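Local coordinates for protein agarase (Pseudoalteromonas fuliginea, PDB 6XJ9) that probably hydrolyses the glycosidic linkages of agarose as a marine bacterial agarase carrying a carbohydrate-binding-module-like domain, at residues G127-D139 / A202-F214. Numbering follows the deposited sequence.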
loop_
_atom_site.group_PDB
_atom_site.type_symbol
_atom_site.label_atom_id
_atom_site.label_comp_id
_atom_site.label_asym_id
_atom_site.label_seq_id
_atom_site.Cartn_x
_atom_site.Cartn_y
_atom_site.Cartn_z
ATOM N N GLY A 127 1.595 17.013 -6.217
ATOM C CA GLY A 127 1.615 18.180 -7.085
ATOM C C GLY A 127 0.458 18.196 -8.086
ATOM O O GLY A 127 -0.578 17.563 -7.883
ATOM N N TYR A 128 0.673 18.900 -9.197
ATOM C CA TYR A 128 -0.413 19.325 -10.060
ATOM C C TYR A 128 -0.734 18.275 -11.120
ATOM O O TYR A 128 0.155 17.722 -11.770
ATOM C CB TYR A 128 -0.089 20.695 -10.660
ATOM C CG TYR A 128 -0.221 21.837 -9.685
ATOM C CD1 TYR A 128 -1.449 22.441 -9.466
ATOM C CD2 TYR A 128 0.871 22.305 -8.974
ATOM C CE1 TYR A 128 -1.586 23.484 -8.563
ATOM C CE2 TYR A 128 0.755 23.348 -8.068
ATOM C CZ TYR A 128 -0.480 23.942 -7.869
ATOM O OH TYR A 128 -0.617 24.970 -6.984
ATOM N N ASN A 129 -2.037 18.032 -11.282
ATOM C CA ASN A 129 -2.586 17.202 -12.338
ATOM C C ASN A 129 -3.805 17.919 -12.899
ATOM O O ASN A 129 -4.341 18.821 -12.255
ATOM C CB ASN A 129 -2.934 15.807 -11.807
ATOM C CG ASN A 129 -1.695 15.054 -11.384
ATOM O OD1 ASN A 129 -0.988 14.499 -12.225
ATOM N ND2 ASN A 129 -1.400 15.059 -10.093
ATOM N N THR A 130 -4.239 17.504 -14.091
ATOM C CA THR A 130 -5.430 18.080 -14.693
ATOM C C THR A 130 -6.608 17.127 -14.510
ATOM O O THR A 130 -6.504 15.928 -14.776
ATOM C CB THR A 130 -5.180 18.554 -16.132
ATOM O OG1 THR A 130 -4.294 19.671 -16.048
ATOM C CG2 THR A 130 -6.440 19.015 -16.830
ATOM N N TYR A 131 -7.715 17.701 -14.029
ATOM C CA TYR A 131 -8.983 17.024 -13.819
ATOM C C TYR A 131 -10.012 17.693 -14.717
ATOM O O TYR A 131 -10.157 18.915 -14.686
ATOM C CB TYR A 131 -9.374 17.105 -12.342
ATOM C CG TYR A 131 -8.319 16.516 -11.445
ATOM C CD1 TYR A 131 -7.186 17.241 -11.091
ATOM C CD2 TYR A 131 -8.422 15.205 -11.002
ATOM C CE1 TYR A 131 -6.194 16.683 -10.297
ATOM C CE2 TYR A 131 -7.440 14.635 -10.211
ATOM C CZ TYR A 131 -6.328 15.378 -9.850
ATOM O OH TYR A 131 -5.374 14.795 -9.066
ATOM N N TYR A 132 -10.698 16.897 -15.539
ATOM C CA TYR A 132 -11.575 17.502 -16.527
ATOM C C TYR A 132 -12.961 16.865 -16.487
ATOM O O TYR A 132 -13.131 15.719 -16.072
ATOM C CB TYR A 132 -10.918 17.465 -17.909
ATOM C CG TYR A 132 -10.799 16.076 -18.479
ATOM C CD1 TYR A 132 -11.889 15.457 -19.079
ATOM C CD2 TYR A 132 -9.603 15.379 -18.417
ATOM C CE1 TYR A 132 -11.797 14.176 -19.598
ATOM C CE2 TYR A 132 -9.495 14.098 -18.941
ATOM C CZ TYR A 132 -10.596 13.499 -19.530
ATOM O OH TYR A 132 -10.510 12.239 -20.050
ATOM N N ALA A 133 -13.951 17.649 -16.910
ATOM C CA ALA A 133 -15.323 17.206 -17.044
ATOM C C ALA A 133 -15.852 17.698 -18.387
ATOM O O ALA A 133 -15.905 18.903 -18.617
ATOM C CB ALA A 133 -16.126 17.764 -15.892
ATOM N N LYS A 134 -16.205 16.760 -19.276
ATOM C CA LYS A 134 -16.749 17.092 -20.586
ATOM C C LYS A 134 -18.127 17.711 -20.392
ATOM O O LYS A 134 -18.960 17.152 -19.684
ATOM C CB LYS A 134 -16.896 15.843 -21.465
ATOM C CG LYS A 134 -15.609 15.245 -22.025
ATOM C CD LYS A 134 -15.818 13.881 -22.673
ATOM C CE LYS A 134 -16.316 12.830 -21.706
ATOM N NZ LYS A 134 -15.863 11.460 -22.053
ATOM N N LEU A 135 -18.356 18.872 -21.015
ATOM C CA LEU A 135 -19.624 19.564 -20.846
ATOM C C LEU A 135 -20.491 19.376 -22.086
ATOM O O LEU A 135 -21.703 19.543 -22.017
ATOM C CB LEU A 135 -19.366 21.044 -20.526
ATOM C CG LEU A 135 -18.802 21.299 -19.125
ATOM C CD1 LEU A 135 -18.646 22.784 -18.826
ATOM C CD2 LEU A 135 -19.660 20.627 -18.067
ATOM N N ASP A 136 -19.852 19.006 -23.201
ATOM C CA ASP A 136 -20.521 18.831 -24.483
ATOM C C ASP A 136 -19.648 17.956 -25.377
ATOM O O ASP A 136 -18.424 18.050 -25.332
ATOM C CB ASP A 136 -20.801 20.176 -25.162
ATOM C CG ASP A 136 -21.383 20.050 -26.565
ATOM O OD1 ASP A 136 -22.611 19.886 -26.684
ATOM O OD2 ASP A 136 -20.596 20.107 -27.528
ATOM N N GLY A 137 -20.297 17.103 -26.174
ATOM C CA GLY A 137 -19.610 16.312 -27.183
ATOM C C GLY A 137 -19.270 14.908 -26.688
ATOM O O GLY A 137 -19.532 14.568 -25.533
ATOM N N HIS A 138 -18.683 14.106 -27.590
ATOM C CA HIS A 138 -18.214 12.763 -27.276
ATOM C C HIS A 138 -19.383 11.894 -26.806
ATOM O O HIS A 138 -20.420 11.852 -27.467
ATOM C CB HIS A 138 -16.982 12.822 -26.349
ATOM C CG HIS A 138 -15.738 13.305 -27.023
ATOM N ND1 HIS A 138 -14.476 12.941 -26.597
ATOM C CD2 HIS A 138 -15.551 14.103 -28.101
ATOM C CE1 HIS A 138 -13.568 13.505 -27.370
ATOM N NE2 HIS A 138 -14.198 14.222 -28.305
ATOM N N ASP A 139 -19.225 11.229 -25.654
ATOM C CA ASP A 139 -20.194 10.239 -25.203
ATOM C C ASP A 139 -21.435 10.902 -24.598
ATOM O O ASP A 139 -22.483 10.264 -24.508
ATOM C CB ASP A 139 -19.559 9.158 -24.321
ATOM C CG ASP A 139 -18.800 9.659 -23.098
ATOM O OD1 ASP A 139 -18.364 10.838 -23.103
ATOM O OD2 ASP A 139 -18.629 8.853 -22.149
ATOM N N ALA A 202 -4.986 22.940 -3.791
ATOM C CA ALA A 202 -4.341 24.047 -4.480
ATOM C C ALA A 202 -4.878 24.129 -5.907
ATOM O O ALA A 202 -4.837 23.155 -6.648
ATOM C CB ALA A 202 -2.838 23.866 -4.446
ATOM N N ILE A 203 -5.387 25.308 -6.277
ATOM C CA ILE A 203 -5.983 25.521 -7.584
ATOM C C ILE A 203 -5.103 26.483 -8.385
ATOM O O ILE A 203 -5.001 27.662 -8.049
ATOM C CB ILE A 203 -7.422 26.039 -7.413
ATOM C CG1 ILE A 203 -8.242 25.105 -6.514
ATOM C CG2 ILE A 203 -8.081 26.276 -8.765
ATOM C CD1 ILE A 203 -9.539 25.701 -6.013
ATOM N N LYS A 204 -4.477 25.954 -9.445
ATOM C CA LYS A 204 -3.546 26.697 -10.283
ATOM C C LYS A 204 -4.289 27.386 -11.427
ATOM O O LYS A 204 -3.968 28.527 -11.754
ATOM C CB LYS A 204 -2.448 25.780 -10.832
ATOM C CG LYS A 204 -1.449 26.445 -11.774
ATOM C CD LYS A 204 -0.265 25.572 -12.131
ATOM C CE LYS A 204 0.736 25.460 -11.002
ATOM N NZ LYS A 204 1.976 24.782 -11.444
ATOM N N SER A 205 -5.264 26.690 -12.028
ATOM C CA SER A 205 -6.028 27.222 -13.149
ATOM C C SER A 205 -7.335 26.463 -13.358
ATOM O O SER A 205 -7.465 25.288 -13.005
ATOM C CB SER A 205 -5.220 27.269 -14.428
ATOM O OG SER A 205 -5.201 26.007 -15.070
ATOM N N ILE A 206 -8.307 27.189 -13.918
ATOM C CA ILE A 206 -9.567 26.652 -14.396
ATOM C C ILE A 206 -9.742 27.190 -15.809
ATOM O O ILE A 206 -9.487 28.371 -16.048
ATOM C CB ILE A 206 -10.740 27.073 -13.482
ATOM C CG1 ILE A 206 -10.435 26.856 -11.997
ATOM C CG2 ILE A 206 -12.022 26.372 -13.893
ATOM C CD1 ILE A 206 -11.416 27.540 -11.067
ATOM N N SER A 207 -10.179 26.318 -16.726
ATOM C CA SER A 207 -10.209 26.654 -18.134
ATOM C C SER A 207 -11.267 25.821 -18.853
ATOM O O SER A 207 -11.634 24.742 -18.390
ATOM C CB SER A 207 -8.840 26.453 -18.743
ATOM O OG SER A 207 -8.366 25.135 -18.497
ATOM N N LEU A 208 -11.750 26.342 -19.989
ATOM C CA LEU A 208 -12.531 25.558 -20.935
ATOM C C LEU A 208 -11.606 25.159 -22.081
ATOM O O LEU A 208 -10.780 25.963 -22.509
ATOM C CB LEU A 208 -13.701 26.389 -21.469
ATOM C CG LEU A 208 -14.743 26.839 -20.448
ATOM C CD1 LEU A 208 -15.823 27.665 -21.137
ATOM C CD2 LEU A 208 -15.363 25.646 -19.733
ATOM N N ARG A 209 -11.741 23.917 -22.565
ATOM C CA ARG A 209 -10.848 23.423 -23.602
ATOM C C ARG A 209 -11.633 22.602 -24.616
ATOM O O ARG A 209 -12.633 21.980 -24.270
ATOM C CB ARG A 209 -9.739 22.535 -23.027
ATOM C CG ARG A 209 -9.081 23.062 -21.759
ATOM C CD ARG A 209 -8.014 22.106 -21.264
ATOM N NE ARG A 209 -8.551 20.781 -20.975
ATOM C CZ ARG A 209 -7.816 19.747 -20.581
ATOM N NH1 ARG A 209 -6.508 19.887 -20.440
ATOM N NH2 ARG A 209 -8.387 18.579 -20.340
ATOM N N LYS A 210 -11.141 22.595 -25.862
ATOM C CA LYS A 210 -11.663 21.725 -26.906
ATOM C C LYS A 210 -11.303 20.284 -26.553
ATOM O O LYS A 210 -10.156 19.998 -26.226
ATOM C CB LYS A 210 -11.057 22.094 -28.270
ATOM C CG LYS A 210 -11.224 23.547 -28.703
ATOM N N ASN A 211 -12.280 19.381 -26.640
ATOM C CA ASN A 211 -12.034 17.961 -26.424
ATOM C C ASN A 211 -11.066 17.450 -27.489
ATOM O O ASN A 211 -11.203 17.788 -28.665
ATOM C CB ASN A 211 -13.329 17.144 -26.468
ATOM C CG ASN A 211 -14.270 17.449 -25.322
ATOM O OD1 ASN A 211 -13.834 17.896 -24.268
ATOM N ND2 ASN A 211 -15.556 17.213 -25.516
ATOM N N PRO A 212 -10.053 16.632 -27.121
ATOM C CA PRO A 212 -9.207 15.963 -28.115
ATOM C C PRO A 212 -10.042 15.032 -28.997
ATOM O O PRO A 212 -11.222 14.816 -28.727
ATOM C CB PRO A 212 -8.215 15.158 -27.260
ATOM C CG PRO A 212 -8.223 15.847 -25.906
ATOM C CD PRO A 212 -9.644 16.346 -25.736
ATOM N N GLN A 213 -9.416 14.478 -30.044
ATOM C CA GLN A 213 -10.065 13.561 -30.969
ATOM C C GLN A 213 -10.806 12.459 -30.205
ATOM O O GLN A 213 -10.234 11.837 -29.310
ATOM C CB GLN A 213 -9.013 12.959 -31.906
ATOM C CG GLN A 213 -9.602 12.211 -33.097
ATOM C CD GLN A 213 -8.566 11.469 -33.913
ATOM O OE1 GLN A 213 -7.364 11.708 -33.808
ATOM N NE2 GLN A 213 -9.029 10.545 -34.740
ATOM N N PHE A 214 -12.080 12.247 -30.573
ATOM C CA PHE A 214 -12.957 11.213 -30.034
ATOM C C PHE A 214 -12.428 9.825 -30.396
ATOM O O PHE A 214 -12.334 9.489 -31.570
ATOM C CB PHE A 214 -14.384 11.416 -30.560
ATOM C CG PHE A 214 -15.408 10.408 -30.095
ATOM C CD1 PHE A 214 -15.703 10.255 -28.746
ATOM C CD2 PHE A 214 -16.073 9.603 -31.007
ATOM C CE1 PHE A 214 -16.631 9.317 -28.317
ATOM C CE2 PHE A 214 -17.005 8.669 -30.580
ATOM C CZ PHE A 214 -17.285 8.526 -29.236
#
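Strands 128-134 and 202-210 run in the same general sense, their axes 55° apart and 8.8 Å at closest approach, too far for direct pairing; both instead pair antiparallel with strand 89-97, which lies between them in the β-rich domain resembling a carbohydrate-binding module. The contact is therefore made by side chains, gathered chiefly at its two ends. At one, Lys204 lies over a face of the Tyr128 ring: its chain leaves anti to the backbone N (chi1 178°) and bends at chi3, which sets CE over the ring centre. NZ makes a cation-pi contact, 4.0 Å from the centroid of the Tyr128 ring. Ala202 CB meets the hydroxyl end of the tyrosine. A serine in place of Tyr128 would probably leave the Lys204 ammonium without its aromatic partner and open a gap beside Ala202. Midway, the Arg209 guanidinium reaches past Thr130 CG2 and Tyr132 CB to a salt bridge with Glu168. Beyond the strands the two segments draw together again, and the His138 imidazole is sandwiched: Asn211 CB covers one face, while Phe214 presents its ring edge to the other, planes 61° apart. The Asn211 amide is held by Asn90 and Asp88, and His138 ND1 by Thr163. At the imidazole edge, in the ring plane, Pro212 O lies 3.0 Å from His138 CE1.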